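PDB 4L8N: PDZ domain protein from Parabacteroides distasonis, which is of unknown function but binds magnesium and joins PDZ domains, modules that usually recognise peptides, to a DUF4136 domain. Local coordinates for residues N103-E107 and T310-I316; V135-G139 and I254-V258; V163-I168 and A278-V282; D49-N55 and V79-N85. All coordinates share one frame; numbering follows the deposited sequence.

Contact 1 of 4, residues N103-E107 and T310-I316; sequences NAITE and TGISYDI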
loop_
_atom_site.group_PDB
_atom_site.type_symbol
_atom_site.label_atom_id
_atom_site.label_comp_id
_atom_site.label_asym_id
_atom_site.label_seq_id
_atom_site.Cartn_x
_atom_site.Cartn_y
_atom_site.Cartn_z
ATOM N N ASN A 103 29.328 -20.447 33.432
ATOM C CA ASN A 103 30.025 -21.442 32.602
ATOM C C ASN A 103 29.111 -22.612 32.100
ATOM O O ASN A 103 29.618 -23.569 31.499
ATOM C CB ASN A 103 31.208 -22.020 33.401
ATOM C CG ASN A 103 30.814 -22.772 34.656
ATOM O OD1 ASN A 103 29.832 -22.446 35.331
ATOM N ND2 ASN A 103 31.572 -23.798 35.001
ATOM N N ALA A 104 27.782 -22.532 32.342
ATOM C CA ALA A 104 26.816 -23.567 31.951
ATOM C C ALA A 104 26.350 -23.424 30.501
ATOM O O ALA A 104 26.055 -22.318 30.032
ATOM C CB ALA A 104 25.606 -23.551 32.876
ATOM N N ILE A 105 26.345 -24.564 29.786
ATOM C CA ILE A 105 25.833 -24.697 28.429
ATOM C C ILE A 105 24.619 -25.584 28.598
ATOM O O ILE A 105 24.745 -26.715 29.089
ATOM C CB ILE A 105 26.870 -25.213 27.373
ATOM C CG1 ILE A 105 28.089 -24.271 27.235
ATOM C CG2 ILE A 105 26.214 -25.445 26.000
ATOM C CD1 ILE A 105 27.811 -22.760 26.781
ATOM N N THR A 106 23.441 -25.038 28.291
ATOM C CA THR A 106 22.187 -25.751 28.463
ATOM C C THR A 106 21.842 -26.545 27.209
ATOM O O THR A 106 22.345 -26.252 26.114
ATOM C CB THR A 106 21.052 -24.777 28.805
ATOM O OG1 THR A 106 20.753 -23.969 27.678
ATOM C CG2 THR A 106 21.352 -23.918 30.007
ATOM N N GLU A 107 20.945 -27.527 27.370
ATOM C CA GLU A 107 20.440 -28.341 26.273
ATOM C C GLU A 107 19.665 -27.465 25.275
ATOM O O GLU A 107 19.687 -27.762 24.089
ATOM C CB GLU A 107 19.579 -29.495 26.793
ATOM C CG GLU A 107 20.394 -30.568 27.509
ATOM C CD GLU A 107 19.561 -31.637 28.188
ATOM O OE1 GLU A 107 18.468 -31.321 28.717
ATOM O OE2 GLU A 107 20.005 -32.805 28.172
ATOM N N THR A 310 16.823 -33.514 29.293
ATOM C CA THR A 310 17.232 -34.314 30.453
ATOM C C THR A 310 17.408 -33.381 31.682
ATOM O O THR A 310 17.175 -33.798 32.810
ATOM C CB THR A 310 18.509 -35.119 30.188
ATOM O OG1 THR A 310 19.626 -34.230 30.182
ATOM C CG2 THR A 310 18.455 -35.955 28.909
ATOM N N GLY A 311 17.824 -32.143 31.450
ATOM C CA GLY A 311 18.028 -31.164 32.509
ATOM C C GLY A 311 19.476 -30.906 32.847
ATOM O O GLY A 311 19.750 -30.135 33.762
ATOM N N ILE A 312 20.416 -31.551 32.123
ATOM C CA ILE A 312 21.861 -31.421 32.351
ATOM C C ILE A 312 22.385 -30.153 31.668
ATOM O O ILE A 312 22.040 -29.863 30.515
ATOM C CB ILE A 312 22.657 -32.693 31.868
ATOM C CG1 ILE A 312 22.215 -33.978 32.596
ATOM C CG2 ILE A 312 24.185 -32.518 31.987
ATOM C CD1 ILE A 312 22.425 -35.298 31.773
ATOM N N SER A 313 23.236 -29.418 32.397
ATOM C CA SER A 313 23.988 -28.267 31.925
ATOM C C SER A 313 25.478 -28.684 31.894
ATOM O O SER A 313 25.932 -29.398 32.790
ATOM C CB SER A 313 23.719 -27.058 32.802
ATOM O OG SER A 313 22.389 -26.611 32.586
ATOM N N TYR A 314 26.201 -28.337 30.825
ATOM C CA TYR A 314 27.594 -28.757 30.609
ATOM C C TYR A 314 28.552 -27.571 30.744
ATOM O O TYR A 314 28.127 -26.431 30.530
ATOM C CB TYR A 314 27.739 -29.407 29.205
ATOM C CG TYR A 314 26.784 -30.555 28.934
ATOM C CD1 TYR A 314 25.526 -30.328 28.387
ATOM C CD2 TYR A 314 27.138 -31.866 29.226
ATOM C CE1 TYR A 314 24.636 -31.375 28.158
ATOM C CE2 TYR A 314 26.259 -32.922 28.992
ATOM C CZ TYR A 314 25.013 -32.675 28.443
ATOM O OH TYR A 314 24.145 -33.714 28.192
ATOM N N ASP A 315 29.840 -27.829 31.087
ATOM C CA ASP A 315 30.861 -26.776 31.229
ATOM C C ASP A 315 31.310 -26.306 29.848
ATOM O O ASP A 315 31.797 -27.112 29.068
ATOM C CB ASP A 315 32.070 -27.289 32.051
ATOM C CG ASP A 315 32.955 -26.248 32.738
ATOM O OD1 ASP A 315 33.178 -25.166 32.147
ATOM O OD2 ASP A 315 33.499 -26.555 33.829
ATOM N N ILE A 316 31.161 -25.003 29.551
ATOM C CA ILE A 316 31.547 -24.368 28.274
ATOM C C ILE A 316 33.008 -24.734 27.867
ATOM O O ILE A 316 33.304 -24.811 26.672
ATOM C CB ILE A 316 31.316 -22.820 28.332
ATOM C CG1 ILE A 316 31.486 -22.143 26.940
ATOM C CG2 ILE A 316 32.122 -22.127 29.454
ATOM C CD1 ILE A 316 31.051 -20.640 26.835
#

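Contact 2 of 4, residues V135-G139 and I254-V258; sequences VTSDG and IPGRV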
loop_
_atom_site.group_PDB
_atom_site.type_symbol
_atom_site.label_atom_id
_atom_site.label_comp_id
_atom_site.label_asym_id
_atom_site.label_seq_id
_atom_site.Cartn_x
_atom_site.Cartn_y
_atom_site.Cartn_z
ATOM N N VAL A 135 -4.802 3.665 13.618
ATOM C CA VAL A 135 -5.478 3.904 14.877
ATOM C C VAL A 135 -5.903 5.372 14.954
ATOM O O VAL A 135 -5.362 6.213 14.223
ATOM C CB VAL A 135 -4.645 3.471 16.125
ATOM C CG1 VAL A 135 -4.207 2.011 16.007
ATOM C CG2 VAL A 135 -3.440 4.382 16.355
ATOM N N THR A 136 -6.857 5.664 15.871
ATOM C CA THR A 136 -7.366 7.004 16.179
ATOM C C THR A 136 -6.188 7.901 16.627
ATOM O O THR A 136 -5.208 7.419 17.207
ATOM C CB THR A 136 -8.513 6.936 17.225
ATOM O OG1 THR A 136 -9.003 8.254 17.477
ATOM C CG2 THR A 136 -8.095 6.266 18.560
ATOM N N SER A 137 -6.279 9.190 16.326
ATOM C CA SER A 137 -5.236 10.137 16.694
ATOM C C SER A 137 -5.450 10.591 18.137
ATOM O O SER A 137 -4.540 11.178 18.730
ATOM C CB SER A 137 -5.194 11.313 15.719
ATOM O OG SER A 137 -6.471 11.918 15.579
ATOM N N ASP A 138 -6.631 10.267 18.723
ATOM C CA ASP A 138 -6.953 10.534 20.136
ATOM C C ASP A 138 -6.165 9.546 20.990
ATOM O O ASP A 138 -6.105 8.359 20.660
ATOM C CB ASP A 138 -8.467 10.426 20.401
ATOM C CG ASP A 138 -9.329 11.324 19.528
ATOM O OD1 ASP A 138 -8.843 12.407 19.117
ATOM O OD2 ASP A 138 -10.488 10.951 19.258
ATOM N N GLY A 139 -5.555 10.049 22.056
ATOM C CA GLY A 139 -4.713 9.258 22.952
ATOM C C GLY A 139 -5.445 8.439 23.997
ATOM O O GLY A 139 -4.943 8.289 25.120
ATOM N N ILE A 254 -16.553 7.950 22.386
ATOM C CA ILE A 254 -16.941 8.838 21.266
ATOM C C ILE A 254 -17.606 7.898 20.256
ATOM O O ILE A 254 -16.915 7.321 19.414
ATOM C CB ILE A 254 -15.763 9.688 20.669
ATOM C CG1 ILE A 254 -15.122 10.614 21.726
ATOM C CG2 ILE A 254 -16.212 10.495 19.449
ATOM C CD1 ILE A 254 -13.686 11.036 21.444
ATOM N N PRO A 255 -18.909 7.600 20.420
ATOM C CA PRO A 255 -19.552 6.600 19.547
ATOM C C PRO A 255 -19.344 6.842 18.052
ATOM O O PRO A 255 -19.467 7.971 17.601
ATOM C CB PRO A 255 -21.036 6.726 19.923
ATOM C CG PRO A 255 -21.011 7.160 21.347
ATOM C CD PRO A 255 -19.856 8.108 21.439
ATOM N N GLY A 256 -18.988 5.796 17.318
ATOM C CA GLY A 256 -18.781 5.873 15.875
ATOM C C GLY A 256 -17.342 6.078 15.448
ATOM O O GLY A 256 -17.012 5.856 14.281
ATOM N N ARG A 257 -16.478 6.518 16.390
ATOM C CA ARG A 257 -15.037 6.722 16.187
ATOM C C ARG A 257 -14.364 5.380 15.980
ATOM O O ARG A 257 -14.537 4.472 16.795
ATOM C CB ARG A 257 -14.422 7.452 17.409
ATOM C CG ARG A 257 -12.900 7.581 17.411
ATOM C CD ARG A 257 -12.385 8.280 18.660
ATOM N NE ARG A 257 -12.685 7.522 19.877
ATOM C CZ ARG A 257 -12.164 7.760 21.078
ATOM N NH1 ARG A 257 -11.313 8.761 21.255
ATOM N NH2 ARG A 257 -12.499 7.006 22.113
ATOM N N VAL A 258 -13.609 5.247 14.879
ATOM C CA VAL A 258 -12.850 4.032 14.608
ATOM C C VAL A 258 -11.584 4.119 15.449
ATOM O O VAL A 258 -10.795 5.063 15.297
ATOM C CB VAL A 258 -12.562 3.809 13.104
ATOM C CG1 VAL A 258 -11.667 2.587 12.904
ATOM C CG2 VAL A 258 -13.862 3.656 12.324
#

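Contact 3 of 4, residues V163-I168 and A278-V282; sequences VINECI and ARVHV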
loop_
_atom_site.group_PDB
_atom_site.type_symbol
_atom_site.label_atom_id
_atom_site.label_comp_id
_atom_site.label_asym_id
_atom_site.label_seq_id
_atom_site.Cartn_x
_atom_site.Cartn_y
_atom_site.Cartn_z
ATOM N N VAL A 163 -17.592 -17.175 9.438
ATOM C CA VAL A 163 -16.238 -17.740 9.583
ATOM C C VAL A 163 -15.303 -16.650 10.093
ATOM O O VAL A 163 -14.638 -16.857 11.110
ATOM C CB VAL A 163 -15.716 -18.398 8.276
ATOM C CG1 VAL A 163 -14.244 -18.807 8.398
ATOM C CG2 VAL A 163 -16.578 -19.598 7.897
ATOM N N ILE A 164 -15.289 -15.491 9.409
ATOM C CA ILE A 164 -14.498 -14.308 9.758
ATOM C C ILE A 164 -14.733 -13.924 11.240
ATOM O O ILE A 164 -13.786 -13.902 12.017
ATOM C CB ILE A 164 -14.813 -13.110 8.797
ATOM C CG1 ILE A 164 -14.453 -13.431 7.327
ATOM C CG2 ILE A 164 -14.097 -11.834 9.265
ATOM C CD1 ILE A 164 -14.950 -12.366 6.286
ATOM N N ASN A 165 -15.986 -13.675 11.629
ATOM C CA ASN A 165 -16.356 -13.268 12.986
ATOM C C ASN A 165 -15.986 -14.318 14.058
ATOM O O ASN A 165 -15.616 -13.944 15.167
ATOM C CB ASN A 165 -17.840 -12.922 13.048
ATOM C CG ASN A 165 -18.240 -11.690 12.261
ATOM O OD1 ASN A 165 -17.412 -10.876 11.824
ATOM N ND2 ASN A 165 -19.535 -11.476 12.142
ATOM N N GLU A 166 -16.045 -15.608 13.724
ATOM C CA GLU A 166 -15.647 -16.684 14.634
ATOM C C GLU A 166 -14.133 -16.619 14.900
ATOM O O GLU A 166 -13.720 -16.857 16.033
ATOM C CB GLU A 166 -16.033 -18.053 14.067
ATOM C CG GLU A 166 -17.397 -18.542 14.517
ATOM C CD GLU A 166 -17.876 -19.843 13.893
ATOM O OE1 GLU A 166 -17.046 -20.759 13.678
ATOM O OE2 GLU A 166 -19.098 -19.953 13.639
ATOM N N CYS A 167 -13.319 -16.269 13.864
ATOM C CA CYS A 167 -11.864 -16.111 13.974
ATOM C C CYS A 167 -11.532 -14.918 14.864
ATOM O O CYS A 167 -10.682 -15.040 15.760
ATOM C CB CYS A 167 -11.212 -15.960 12.599
ATOM S SG CYS A 167 -11.351 -17.417 11.533
ATOM N N ILE A 168 -12.188 -13.760 14.607
ATOM C CA ILE A 168 -11.981 -12.539 15.383
ATOM C C ILE A 168 -12.436 -12.769 16.818
ATOM O O ILE A 168 -11.715 -12.374 17.745
ATOM C CB ILE A 168 -12.664 -11.296 14.760
ATOM C CG1 ILE A 168 -12.250 -11.121 13.291
ATOM C CG2 ILE A 168 -12.343 -10.010 15.581
ATOM C CD1 ILE A 168 -13.228 -10.357 12.514
ATOM N N ALA A 278 -8.859 -15.240 5.892
ATOM C CA ALA A 278 -9.226 -14.752 7.239
ATOM C C ALA A 278 -8.686 -15.695 8.343
ATOM O O ALA A 278 -8.047 -15.218 9.289
ATOM C CB ALA A 278 -10.745 -14.600 7.374
ATOM N N ARG A 279 -8.894 -17.029 8.186
ATOM C CA ARG A 279 -8.422 -18.048 9.128
ATOM C C ARG A 279 -6.926 -17.919 9.415
ATOM O O ARG A 279 -6.536 -18.023 10.575
ATOM C CB ARG A 279 -8.710 -19.471 8.606
ATOM C CG ARG A 279 -10.146 -19.899 8.755
ATOM C CD ARG A 279 -10.258 -21.404 8.676
ATOM N NE ARG A 279 -11.651 -21.835 8.505
ATOM C CZ ARG A 279 -12.506 -22.040 9.504
ATOM N NH1 ARG A 279 -12.123 -21.854 10.766
ATOM N NH2 ARG A 279 -13.746 -22.435 9.251
ATOM N N VAL A 280 -6.103 -17.676 8.367
ATOM C CA VAL A 280 -4.646 -17.554 8.471
ATOM C C VAL A 280 -4.233 -16.192 9.039
ATOM O O VAL A 280 -3.412 -16.144 9.945
ATOM C CB VAL A 280 -3.958 -17.826 7.095
ATOM C CG1 VAL A 280 -2.446 -17.606 7.136
ATOM C CG2 VAL A 280 -4.263 -19.227 6.596
ATOM N N HIS A 281 -4.787 -15.097 8.507
ATOM C CA HIS A 281 -4.359 -13.722 8.794
ATOM C C HIS A 281 -5.058 -13.013 9.938
ATOM O O HIS A 281 -4.388 -12.189 10.561
ATOM C CB HIS A 281 -4.421 -12.895 7.526
ATOM C CG HIS A 281 -3.503 -13.449 6.481
ATOM N ND1 HIS A 281 -3.921 -14.442 5.606
ATOM C CD2 HIS A 281 -2.192 -13.181 6.245
ATOM C CE1 HIS A 281 -2.871 -14.711 4.835
ATOM N NE2 HIS A 281 -1.812 -13.971 5.170
ATOM N N VAL A 282 -6.330 -13.340 10.286
ATOM C CA VAL A 282 -6.967 -12.723 11.471
ATOM C C VAL A 282 -5.992 -12.821 12.702
ATOM O O VAL A 282 -5.750 -11.779 13.336
ATOM C CB VAL A 282 -8.379 -13.309 11.815
ATOM C CG1 VAL A 282 -8.759 -13.077 13.283
ATOM C CG2 VAL A 282 -9.449 -12.749 10.887
#

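Contact 4 of 4, residues D49-N55 and V79-N85; sequences DVIEEIN and VLLTISN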
loop_
_atom_site.group_PDB
_atom_site.type_symbol
_atom_site.label_atom_id
_atom_site.label_comp_id
_atom_site.label_asym_id
_atom_site.label_seq_id
_atom_site.Cartn_x
_atom_site.Cartn_y
_atom_site.Cartn_z
ATOM N N ASP A 49 1.097 -7.507 27.983
ATOM C CA ASP A 49 0.891 -7.071 29.359
ATOM C C ASP A 49 1.666 -5.792 29.560
ATOM O O ASP A 49 2.748 -5.638 28.966
ATOM C CB ASP A 49 1.379 -8.135 30.378
ATOM C CG ASP A 49 0.366 -9.176 30.804
ATOM O OD1 ASP A 49 -0.796 -9.088 30.357
ATOM O OD2 ASP A 49 0.740 -10.089 31.586
ATOM N N VAL A 50 1.112 -4.874 30.386
ATOM C CA VAL A 50 1.731 -3.591 30.714
ATOM C C VAL A 50 2.244 -3.631 32.150
ATOM O O VAL A 50 1.465 -3.851 33.080
ATOM C CB VAL A 50 0.768 -2.407 30.487
ATOM C CG1 VAL A 50 1.378 -1.096 30.977
ATOM C CG2 VAL A 50 0.387 -2.294 29.019
ATOM N N ILE A 51 3.558 -3.424 32.328
ATOM C CA ILE A 51 4.149 -3.348 33.666
ATOM C C ILE A 51 3.847 -1.939 34.216
ATOM O O ILE A 51 4.373 -0.939 33.710
ATOM C CB ILE A 51 5.656 -3.687 33.704
ATOM C CG1 ILE A 51 5.937 -5.106 33.143
ATOM C CG2 ILE A 51 6.216 -3.487 35.136
ATOM C CD1 ILE A 51 7.382 -5.462 33.053
ATOM N N GLU A 52 2.938 -1.868 35.190
ATOM C CA GLU A 52 2.522 -0.605 35.792
ATOM C C GLU A 52 3.458 -0.214 36.931
ATOM O O GLU A 52 3.835 0.955 37.040
ATOM C CB GLU A 52 1.068 -0.683 36.291
ATOM C CG GLU A 52 0.039 -0.854 35.184
ATOM C CD GLU A 52 -0.325 0.376 34.378
ATOM O OE1 GLU A 52 0.086 1.496 34.762
ATOM O OE2 GLU A 52 -1.053 0.220 33.372
ATOM N N GLU A 53 3.792 -1.181 37.804
ATOM C CA GLU A 53 4.675 -0.982 38.952
ATOM C C GLU A 53 5.636 -2.143 39.077
ATOM O O GLU A 53 5.307 -3.273 38.704
ATOM C CB GLU A 53 3.901 -0.812 40.286
ATOM C CG GLU A 53 2.674 0.097 40.279
ATOM C CD GLU A 53 1.862 0.148 41.567
ATOM O OE1 GLU A 53 2.149 -0.640 42.502
ATOM O OE2 GLU A 53 0.930 0.983 41.637
ATOM N N ILE A 54 6.828 -1.858 39.605
ATOM C CA ILE A 54 7.861 -2.853 39.903
ATOM C C ILE A 54 8.099 -2.776 41.414
ATOM O O ILE A 54 8.378 -1.700 41.940
ATOM C CB ILE A 54 9.163 -2.650 39.072
ATOM C CG1 ILE A 54 8.862 -2.580 37.553
ATOM C CG2 ILE A 54 10.210 -3.727 39.415
ATOM C CD1 ILE A 54 9.994 -2.007 36.649
ATOM N N ASN A 55 7.929 -3.905 42.110
ATOM C CA ASN A 55 8.120 -4.054 43.563
ATOM C C ASN A 55 7.422 -2.934 44.380
ATOM O O ASN A 55 7.918 -2.531 45.436
ATOM C CB ASN A 55 9.621 -4.133 43.916
ATOM C CG ASN A 55 10.318 -5.381 43.438
ATOM O OD1 ASN A 55 9.815 -6.502 43.577
ATOM N ND2 ASN A 55 11.525 -5.210 42.917
ATOM N N VAL A 79 10.632 -10.891 41.712
ATOM C CA VAL A 79 10.161 -9.543 41.370
ATOM C C VAL A 79 8.636 -9.510 41.366
ATOM O O VAL A 79 8.001 -10.243 40.598
ATOM C CB VAL A 79 10.731 -8.989 40.031
ATOM C CG1 VAL A 79 10.645 -7.465 39.985
ATOM C CG2 VAL A 79 12.169 -9.434 39.814
ATOM N N LEU A 80 8.059 -8.659 42.231
ATOM C CA LEU A 80 6.619 -8.445 42.318
ATOM C C LEU A 80 6.217 -7.387 41.276
ATOM O O LEU A 80 6.733 -6.260 41.281
ATOM C CB LEU A 80 6.165 -8.036 43.735
ATOM C CG LEU A 80 4.645 -7.896 43.933
ATOM C CD1 LEU A 80 3.906 -9.215 43.655
ATOM C CD2 LEU A 80 4.320 -7.389 45.312
ATOM N N LEU A 81 5.306 -7.768 40.373
ATOM C CA LEU A 81 4.869 -6.900 39.294
ATOM C C LEU A 81 3.402 -6.543 39.402
ATOM O O LEU A 81 2.570 -7.376 39.754
ATOM C CB LEU A 81 5.134 -7.626 37.966
ATOM C CG LEU A 81 6.303 -7.158 37.085
ATOM C CD1 LEU A 81 7.589 -6.944 37.868
ATOM C CD2 LEU A 81 6.540 -8.141 35.956
ATOM N N THR A 82 3.095 -5.291 39.112
ATOM C CA THR A 82 1.732 -4.799 39.023
ATOM C C THR A 82 1.469 -4.725 37.541
ATOM O O THR A 82 2.117 -3.940 36.848
ATOM C CB THR A 82 1.560 -3.478 39.768
ATOM O OG1 THR A 82 1.886 -3.684 41.151
ATOM C CG2 THR A 82 0.150 -2.906 39.624
ATOM N N ILE A 83 0.593 -5.605 37.043
ATOM C CA ILE A 83 0.292 -5.707 35.630
ATOM C C ILE A 83 -1.097 -5.174 35.295
ATOM O O ILE A 83 -2.014 -5.268 36.102
ATOM C CB ILE A 83 0.435 -7.195 35.162
ATOM C CG1 ILE A 83 1.884 -7.764 35.305
ATOM C CG2 ILE A 83 -0.121 -7.422 33.752
ATOM C CD1 ILE A 83 3.049 -7.057 34.508
ATOM N N SER A 84 -1.242 -4.654 34.069
ATOM C CA SER A 84 -2.511 -4.307 33.465
ATOM C C SER A 84 -2.543 -4.871 32.025
ATOM O O SER A 84 -1.516 -4.945 31.332
ATOM C CB SER A 84 -2.794 -2.808 33.512
ATOM O OG SER A 84 -2.190 -2.060 32.472
ATOM N N ASN A 85 -3.731 -5.310 31.615
ATOM C CA ASN A 85 -4.039 -5.821 30.284
ATOM C C ASN A 85 -5.547 -5.642 30.013
ATOM O O ASN A 85 -6.228 -4.908 30.742
ATOM C CB ASN A 85 -3.604 -7.278 30.148
ATOM C CG ASN A 85 -4.154 -8.186 31.198
ATOM O OD1 ASN A 85 -5.288 -8.048 31.639
ATOM N ND2 ASN A 85 -3.338 -9.103 31.661
#

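Contact 1 of 4, residues N103-E107 and T310-I316
Glu107 holds CG anti to its carbonyl carbon (chi1 -71°) and runs on extended, which carries its carboxylate across to the backbone of Thr310 and Gly311. Beside this grip, residues 104-105 form an edge strand of a small antiparallel sheet with 312-315 and 322-325. Between 104-105 and 312-315, Ile105 and Tyr314 make a hydrogen-bonded antiparallel pair, Ile105 N reaching Tyr314 O at 2.7 Å and Tyr314 N reaching Ile105 O at 2.8 Å; Ile316 N adds a bond to Asn103 O. At the neighbouring non-hydrogen-bonded pair with Asp315, the small Ala104 rests its CB 4.0 Å from Ser313 CB, while the branched Ile105 lays CG1 against Ile316 CB at 3.7 Å. Glu107 OE1 takes Thr310 N on its syn lone pair at 2.8 Å, whereas Gly311 N approaches from above the carboxylate plane at 2.9 Å in a nearly straight bond of 176°. Glu107 OE2 accepts from Thr310 OG1 and also bonds the hydroxyl of Tyr413. An alanine in place of Glu107 would probably leave two backbone N-H groups without their common acceptor and the hydroxyls of Thr310 and Tyr413 short of a partner each. Tyr413 OH in turn bonds Tyr314 OH.

Contact 2 of 4, residues V135-G139 and I254-V258
Arg257 reaches Asp138 through a chain that starts straight, CG and then CD lying anti along it, and bends at the third torsion (chi3 63°), swinging the guanidinium round to the carboxylate. Arg257 NH1 gives a hydrogen bond to OD2 of Asp138 at 3.1 Å, the charged pair forming a salt bridge. The oxygen lies at the edge of the guanidinium, close to its plane, but is met on its anti side, and the two flat groups are turned 44° from each other. Arg257 NH2 makes a second salt bridge, to Asp250. Ile254 places CD1 over one face of the same guanidinium, offset toward the rim, which probably limits its movement, along with the two salt bridges. Thr136 crosses the aliphatic part of Arg257 at a slant: Thr136 OG1 stands 3.6 Å from Arg257 CD, and Thr136 CB lies 3.5 Å from Val258 O. Thr136 OG1 also accepts a weak bond from Asp138 N at 3.4 Å, an ST turn, consistent with holding Asp138 toward the arginine. Next to it, Ser137 OG hydrogen-bonds Gln189 of the second subunit. Ile254 to Arg257 form a type II beta turn, closed by Arg257 N to Ile254 O at 3.2 Å; proline fits its second position, and Gly256 its third, where a side chain would press on the preceding carbonyl oxygen. The contact joins loops at the ends of neighbouring antiparallel strands, 123-135 and 258-268, with strand 240-250 flanking the latter and supplying Asp250.

Contact 3 of 4, residues V163-I168 and A278-V282
Val282 and Cys167 meet where segments 163-168 and 278-282 of helices 158-175 and 274-285 pack side by side, the segment axes approaching to 9.4 Å with their N-to-C directions 28° apart. Starting at CB, Val282 stands 4.0 Å from Cys167 CB. Its CG1, anti to the backbone N (chi1 158°), presses on the backbone of the opposite helix, 3.7 Å from the carbonyl carbon of Cys167. The other branch, Val282 CG2, reaches CG1 of Ile168 at 4.0 Å, the two side chains crossing at about a right angle. Val282 also touches Phe244 of strand 240-250. Cutting this valine back to an alanine would probably open a gap between Cys167, Ile168 and Phe244. One turn earlier sits the short Ala278, and Ala278 CB lies 3.9 Å from Ile164 CG1. Phe244 touches Ile164 and Ala278 too, so both helices lie on the sheet. Toward the surface, Cys167 SG rests 3.8 Å from Arg279 CA, and Val163 CG1 lies over one face of the Arg279 guanidinium, 3.8 Å from Arg279 CZ. No hydrogen bond links the two segments: the helices are joined by shape and apolar burial, and the one charged group taking part offers a flat face to a methyl rather than a salt bridge.

Contact 4 of 4, residues D49-N55 and V79-N85
Ile51 and Ile54 from one strand face Leu81 and Ile83 from the other, forming the closely packed side of this antiparallel pair in the sheet of the PDZ domain. Ile51 CG1 lies 3.7 Å from Ile83 CD1, and Ile54 CG2 runs alongside Val79 CG1 at 3.8 Å; helix 67-71 covers this side, its Leu71 touching Ile54 and Leu81. The branched chains suit strands whose inner face is buried. The face of Val50, Glu53, Thr82 and Ser84 is more polar; Glu53 and Ser84 remain partly exposed, as does Glu52 at the bulge. This classic beta bulge sets Glu52 and Glu53 together opposite Thr82: Thr82 O receives Glu52 N at 2.8 Å and, weakly, Glu53 N at 3.4 Å. Glu52 folds back at its second torsion (chi2 -78°), so that Glu52 OE2 takes the hydroxyl OG of Ser84 on its anti lone pair at 2.7 Å, while OE1 forms a salt bridge with Lys28. Thr82 turns its hydroxyl to Gln92. Side chains finish both ends of the ladder. Asn85 ND2 donates to Asp49 OD1 at 2.9 Å, from above the carboxylate plane, and Asn55 OD1 accepts from Leu80 N at 3.1 Å, standing in for a backbone carbonyl where the strand has ended. Apolar packing thus holds the inner face, whereas hydrogen bonds and the Glu52-Lys28 salt bridge hold the rim and outer face.

Overall arrangement
Along the chain, contact 4 closes first, in the N-terminal PDZ domain; contact 1 then opens and spans contacts 2 and 3, whose segments alternate in the DUF4136 range. Contact 1 is far from both, with centres about 52 Å from contact 2 and 42 Å from contact 3. Contacts 2 and 3, with centres about 24 Å apart, are both built around one large mixed sheet, and both touch the second subunit. Contact 4 lies in a separate six-stranded sheet; its nearest atoms are about 12 Å from those of contact 2. Contacts 2, 3 and 4 each hold together their own domain, while contact 1 brings together parts of the chain 203 residues apart in a small three-stranded sheet.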